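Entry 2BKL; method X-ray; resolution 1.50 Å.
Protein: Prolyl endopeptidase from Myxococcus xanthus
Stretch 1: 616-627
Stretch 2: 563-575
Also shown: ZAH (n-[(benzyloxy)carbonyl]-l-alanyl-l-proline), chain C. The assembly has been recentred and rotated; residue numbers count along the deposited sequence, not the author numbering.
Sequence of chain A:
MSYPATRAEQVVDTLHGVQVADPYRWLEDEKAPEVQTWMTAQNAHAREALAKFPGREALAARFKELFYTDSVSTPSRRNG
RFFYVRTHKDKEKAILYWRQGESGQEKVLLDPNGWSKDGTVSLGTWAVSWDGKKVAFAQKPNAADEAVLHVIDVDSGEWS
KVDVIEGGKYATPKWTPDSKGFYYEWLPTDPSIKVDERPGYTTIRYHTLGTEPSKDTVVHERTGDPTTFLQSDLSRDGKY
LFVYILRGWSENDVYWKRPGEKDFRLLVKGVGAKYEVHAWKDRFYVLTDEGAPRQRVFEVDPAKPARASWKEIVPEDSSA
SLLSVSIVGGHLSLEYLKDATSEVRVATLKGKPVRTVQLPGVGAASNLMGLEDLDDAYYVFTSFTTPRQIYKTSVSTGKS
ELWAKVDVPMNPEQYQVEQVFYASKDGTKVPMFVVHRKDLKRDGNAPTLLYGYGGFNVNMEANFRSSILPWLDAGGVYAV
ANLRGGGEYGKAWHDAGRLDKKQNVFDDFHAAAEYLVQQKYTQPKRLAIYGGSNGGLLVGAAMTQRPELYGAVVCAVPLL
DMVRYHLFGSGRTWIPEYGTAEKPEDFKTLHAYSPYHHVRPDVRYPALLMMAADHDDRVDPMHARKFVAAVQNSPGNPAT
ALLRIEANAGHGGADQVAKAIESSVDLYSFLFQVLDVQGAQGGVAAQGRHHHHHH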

# COMPACT_ATOMS: atom_id res chain seq x y z
N ASP A 616 6.19 -4.81 13.15
CA ASP A 616 5.57 -3.67 12.46
C ASP A 616 6.06 -2.36 13.07
O ASP A 616 5.62 -1.93 14.14
CB ASP A 616 4.05 -3.79 12.51
CG ASP A 616 3.35 -2.83 11.58
OD1 ASP A 616 3.98 -1.82 11.13
OD2 ASP A 616 2.16 -3.04 11.25
N ASP A 617 7.00 -1.74 12.37
CA ASP A 617 7.57 -0.44 12.77
C ASP A 617 6.89 0.76 12.09
O ASP A 617 7.43 1.87 12.07
CB ASP A 617 9.11 -0.40 12.55
CG ASP A 617 9.53 -0.61 11.11
OD1 ASP A 617 8.69 -0.98 10.26
OD2 ASP A 617 10.75 -0.41 10.77
N ARG A 618 5.72 0.53 11.57
CA ARG A 618 4.91 1.59 10.96
C ARG A 618 3.67 1.83 11.80
O ARG A 618 3.49 2.91 12.37
CB ARG A 618 4.55 1.22 9.53
CG ARG A 618 4.00 2.41 8.75
CD ARG A 618 3.55 2.14 7.30
NE ARG A 618 4.59 1.49 6.51
CZ ARG A 618 4.41 1.04 5.27
NH1 ARG A 618 3.28 1.23 4.62
NH2 ARG A 618 5.40 0.41 4.65
N VAL A 619 2.81 0.80 11.87
CA VAL A 619 1.61 0.80 12.69
C VAL A 619 1.88 0.05 13.97
O VAL A 619 2.15 -1.15 13.96
CB VAL A 619 0.43 0.16 11.93
CG1 VAL A 619 -0.79 -0.05 12.85
CG2 VAL A 619 0.05 1.03 10.71
N ASP A 620 1.82 0.73 15.10
CA ASP A 620 2.23 0.10 16.33
C ASP A 620 1.35 -1.10 16.67
O ASP A 620 0.12 -0.99 16.60
CB ASP A 620 2.21 1.11 17.47
CG ASP A 620 3.01 0.67 18.64
OD1 ASP A 620 2.55 -0.26 19.32
OD2 ASP A 620 4.12 1.18 18.92
N PRO A 621 1.94 -2.25 16.97
CA PRO A 621 1.14 -3.43 17.35
C PRO A 621 0.27 -3.26 18.58
O PRO A 621 -0.59 -4.07 18.81
CB PRO A 621 2.22 -4.50 17.58
CG PRO A 621 3.38 -4.04 16.69
CD PRO A 621 3.38 -2.57 16.89
N MET A 622 0.43 -2.19 19.35
CA MET A 622 -0.37 -2.05 20.57
C MET A 622 -1.88 -1.96 20.26
O MET A 622 -2.70 -2.34 21.07
CB MET A 622 0.09 -0.85 21.42
CG MET A 622 -0.25 0.52 20.87
SD MET A 622 -1.89 1.04 21.31
CE MET A 622 -1.91 2.74 20.82
N HIS A 623 -2.25 -1.42 19.10
CA HIS A 623 -3.65 -1.25 18.79
C HIS A 623 -4.39 -2.58 18.82
O HIS A 623 -5.44 -2.70 19.43
CB HIS A 623 -3.85 -0.61 17.40
CG HIS A 623 -3.34 0.79 17.29
ND1 HIS A 623 -4.09 1.89 17.66
CD2 HIS A 623 -2.15 1.27 16.84
CE1 HIS A 623 -3.39 2.98 17.42
NE2 HIS A 623 -2.21 2.64 16.93
N ALA A 624 -3.83 -3.58 18.17
CA ALA A 624 -4.46 -4.89 18.11
C ALA A 624 -4.51 -5.53 19.50
O ALA A 624 -5.46 -6.19 19.85
CB ALA A 624 -3.67 -5.76 17.14
N ARG A 625 -3.49 -5.33 20.32
CA ARG A 625 -3.51 -5.90 21.66
C ARG A 625 -4.63 -5.31 22.50
O ARG A 625 -5.40 -6.04 23.14
CB ARG A 625 -2.19 -5.67 22.39
CG ARG A 625 -0.96 -6.28 21.76
CD ARG A 625 0.27 -6.39 22.70
NE ARG A 625 0.91 -5.10 22.97
CZ ARG A 625 1.89 -4.54 22.28
NH1 ARG A 625 2.38 -5.11 21.20
NH2 ARG A 625 2.41 -3.37 22.68
N LYS A 626 -4.71 -3.99 22.55
CA LYS A 626 -5.75 -3.35 23.36
C LYS A 626 -7.16 -3.70 22.87
O LYS A 626 -8.08 -3.92 23.68
CB LYS A 626 -5.56 -1.85 23.40
CG LYS A 626 -4.27 -1.38 24.10
CD LYS A 626 -4.38 -0.00 24.71
CE LYS A 626 -4.72 1.07 23.73
NZ LYS A 626 -4.66 2.44 24.35
N PHE A 627 -7.36 -3.73 21.55
CA PHE A 627 -8.67 -4.00 21.01
C PHE A 627 -9.08 -5.43 21.28
O PHE A 627 -10.21 -5.67 21.68
CB PHE A 627 -8.72 -3.68 19.52
CG PHE A 627 -10.10 -3.71 18.92
CD1 PHE A 627 -10.99 -2.68 19.14
CD2 PHE A 627 -10.52 -4.79 18.13
CE1 PHE A 627 -12.23 -2.66 18.54
CE2 PHE A 627 -11.78 -4.80 17.55
CZ PHE A 627 -12.64 -3.76 17.78
C1 ZAH C . -1.81 1.45 6.58
O2 ZAH C . -3.04 1.88 6.02
C3 ZAH C . -0.96 2.62 7.14
C4 ZAH C . -1.67 3.33 8.29
C5 ZAH C . -2.45 4.48 7.68
C6 ZAH C . -1.78 4.82 6.38
N7 ZAH C . -0.81 3.75 6.20
C8 ZAH C . 0.09 3.75 5.22
O9 ZAH C . 0.97 2.77 5.19
C10 ZAH C . 0.30 4.98 4.31
C11 ZAH C . -0.75 4.81 3.21
N14 ZAH C . 1.61 4.99 3.70
C15 ZAH C . 2.68 5.30 4.39
O16 ZAH C . 2.60 5.70 5.63
O17 ZAH C . 3.95 5.22 3.73
C18 ZAH C . 5.09 5.42 4.61
C19 ZAH C . 6.41 5.04 3.94
C20 ZAH C . 6.86 5.79 2.84
C21 ZAH C . 8.05 5.45 2.21
C22 ZAH C . 8.81 4.38 2.69
C23 ZAH C . 8.38 3.64 3.80
C24 ZAH C . 7.18 3.98 4.42
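Stretch 2 (563-575) VRYHLFGSGRTWI

Stretch 2 lies on stretch 1 as a turn-containing loop packed against a loop that runs into a helix, joined by a single direct hydrogen bond, several bridging waters and a few side-chain packings, with 472 Å² buried in all. The two run in opposite senses: Trp574 and Ser570 lie at Arg618 and Val619, Phe568 at Asp620 and Met622, Tyr565 at His623, and Arg564 at Lys626. After two loop residues, stretch 2 forms a 3-10 segment, 565-567, then makes a type II' beta turn from Phe568 to Gly571, closed by Gly571 N to Phe568 O at 3.0 Å; residues 571-573 have helical backbone angles. In stretch 1, Asp616 OD1 accepts from Arg618 N and from Val619 N, both at 3.0 Å, which ties down the loop, while Asp620 OD1 caps the coming helix by accepting from Met622 N at 2.9 Å.

The backbones come closest at Arg618 and Ser570, their CA atoms 5.1 Å apart, where Ser570 N donates to Arg618 O at 3.2 Å and 164°. Gly569, at phi 52°, presents its CA to Arg618 O at 3.9 Å; a CB there would lie 2.7 Å from that oxygen, a clash. Water 2 donates to Arg618 O (2.7 Å) and Phe568 O (2.8 Å) and accepts from Asp620 N (3.0 Å), so it fills the gap beside the direct bond. Water 3 links Gly569 N to Asp620 OD2, 2.9 Å from each, and waters 4 and 5 both join Ser570 OG to Asp617 O.

Phe568 points toward stretch 1, and Met622 CG lies over one face of its ring. Met622 CE is 3.7 Å from Phe568 CE1 and 4.1 Å from the ring centroid, an off-centre CH-pi contact, while Asp620 OD2 approaches Phe568 CD2 at 3.5 Å. Farther along the helix, the His623 ring meets Tyr565 CB with its edge, His623 CE1 being 3.6 Å away; water 1 bridges His623 NE2 (2.8 Å) and Tyr565 O (2.7 Å). Lys626 NZ and Arg564 NE, like charges, stand 4.5 Å apart.

At the other end, Trp574 CH2 lies 3.4 Å from Arg618 O and 3.7 Å from Val619 CG2. The two stretches also share the ligand: Trp574 NE1 donates to ZAH O16 at 2.9 Å and Arg618 NH1 to ZAH O9 at 2.8 Å, while ZAH C6 sits over one face of the indole.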

# COMPACT_ATOMS: atom_id res chain seq x y z
N VAL A 563 -7.48 8.00 19.48
CA VAL A 563 -7.16 9.09 20.38
C VAL A 563 -5.66 9.15 20.64
O VAL A 563 -5.12 10.21 20.94
CB VAL A 563 -7.98 8.94 21.69
CG1 VAL A 563 -7.58 9.99 22.72
CG2 VAL A 563 -9.47 9.01 21.39
N ARG A 564 -4.98 8.01 20.54
CA ARG A 564 -3.56 7.93 20.85
C ARG A 564 -2.65 7.50 19.68
O ARG A 564 -1.44 7.41 19.83
CB ARG A 564 -3.31 6.99 22.03
CG ARG A 564 -3.91 7.48 23.31
CD ARG A 564 -3.76 6.57 24.50
NE ARG A 564 -2.40 6.24 24.86
CZ ARG A 564 -1.56 7.05 25.54
NH1 ARG A 564 -1.91 8.30 25.84
NH2 ARG A 564 -0.36 6.58 25.88
N TYR A 565 -3.21 7.26 18.50
CA TYR A 565 -2.39 6.69 17.41
C TYR A 565 -1.17 7.55 17.04
O TYR A 565 -0.16 7.01 16.61
CB TYR A 565 -3.25 6.40 16.16
CG TYR A 565 -3.38 7.60 15.27
CD1 TYR A 565 -4.35 8.58 15.49
CD2 TYR A 565 -2.45 7.84 14.24
CE1 TYR A 565 -4.43 9.72 14.69
CE2 TYR A 565 -2.53 9.00 13.44
CZ TYR A 565 -3.50 9.92 13.67
OH TYR A 565 -3.53 11.04 12.89
N HIS A 566 -1.30 8.86 17.17
CA HIS A 566 -0.26 9.78 16.73
C HIS A 566 1.02 9.70 17.60
O HIS A 566 2.06 10.21 17.22
CB HIS A 566 -0.79 11.21 16.72
CG HIS A 566 -1.26 11.66 18.07
ND1 HIS A 566 -2.45 11.22 18.62
CD2 HIS A 566 -0.67 12.43 19.02
CE1 HIS A 566 -2.58 11.72 19.83
NE2 HIS A 566 -1.51 12.45 20.10
N LEU A 567 0.94 9.04 18.75
CA LEU A 567 2.06 8.94 19.69
C LEU A 567 3.05 7.83 19.39
O LEU A 567 4.09 7.72 20.06
CB LEU A 567 1.51 8.77 21.12
CG LEU A 567 0.56 9.86 21.61
CD1 LEU A 567 -0.11 9.44 22.92
CD2 LEU A 567 1.31 11.17 21.81
N PHE A 568 2.72 6.97 18.43
CA PHE A 568 3.48 5.76 18.20
C PHE A 568 3.87 5.58 16.74
O PHE A 568 3.11 5.89 15.83
CB PHE A 568 2.64 4.54 18.58
CG PHE A 568 2.19 4.52 20.03
CD1 PHE A 568 1.06 5.20 20.46
CD2 PHE A 568 2.92 3.79 20.94
CE1 PHE A 568 0.68 5.18 21.79
CE2 PHE A 568 2.53 3.74 22.28
CZ PHE A 568 1.41 4.45 22.69
N GLY A 569 5.03 5.00 16.55
CA GLY A 569 5.52 4.66 15.23
C GLY A 569 5.47 5.85 14.29
O GLY A 569 5.84 6.94 14.67
N SER A 570 4.98 5.60 13.08
CA SER A 570 4.85 6.59 12.03
C SER A 570 3.57 7.44 12.11
O SER A 570 3.21 8.13 11.16
CB SER A 570 4.91 5.88 10.65
OG SER A 570 6.17 5.23 10.52
N GLY A 571 2.85 7.37 13.22
CA GLY A 571 1.55 7.98 13.32
C GLY A 571 1.42 9.43 12.95
O GLY A 571 0.43 9.83 12.38
N ARG A 572 2.40 10.28 13.28
CA ARG A 572 2.26 11.70 12.97
C ARG A 572 2.18 11.96 11.47
O ARG A 572 1.57 12.94 11.04
CB ARG A 572 3.37 12.52 13.63
CG ARG A 572 3.25 12.51 15.14
CD ARG A 572 4.16 13.48 15.82
NE ARG A 572 3.90 13.49 17.26
CZ ARG A 572 2.89 14.14 17.85
NH1 ARG A 572 2.02 14.84 17.16
NH2 ARG A 572 2.73 14.01 19.15
N THR A 573 2.71 11.05 10.66
CA THR A 573 2.63 11.24 9.22
C THR A 573 1.22 11.10 8.68
O THR A 573 0.98 11.50 7.54
CB THR A 573 3.56 10.27 8.43
OG1 THR A 573 3.13 8.92 8.55
CG2 THR A 573 5.03 10.35 8.92
N TRP A 574 0.30 10.53 9.48
CA TRP A 574 -1.10 10.39 9.06
C TRP A 574 -2.00 11.47 9.64
O TRP A 574 -3.19 11.48 9.33
CB TRP A 574 -1.65 9.00 9.37
CG TRP A 574 -0.68 7.96 8.89
CD1 TRP A 574 -0.07 7.93 7.69
CD2 TRP A 574 -0.22 6.84 9.62
NE1 TRP A 574 0.79 6.86 7.62
CE2 TRP A 574 0.71 6.17 8.80
CE3 TRP A 574 -0.49 6.32 10.90
CZ2 TRP A 574 1.41 5.05 9.22
CZ3 TRP A 574 0.23 5.18 11.32
CH2 TRP A 574 1.15 4.57 10.47
N ILE A 575 -1.46 12.40 10.41
CA ILE A 575 -2.27 13.49 10.90
C ILE A 575 -2.99 14.30 9.79
O ILE A 575 -4.14 14.68 9.96
CB ILE A 575 -1.45 14.38 11.86
CG1 ILE A 575 -1.23 13.63 13.19
CG2 ILE A 575 -2.11 15.75 12.11
CD1 ILE A 575 -0.25 14.30 14.18
O HOH W 1 -0.29 4.42 16.01
O HOH W 2 2.00 3.69 14.53
O HOH W 3 6.07 3.25 18.59
O HOH W 4 8.03 3.07 9.50
O HOH W 5 8.05 4.70 12.51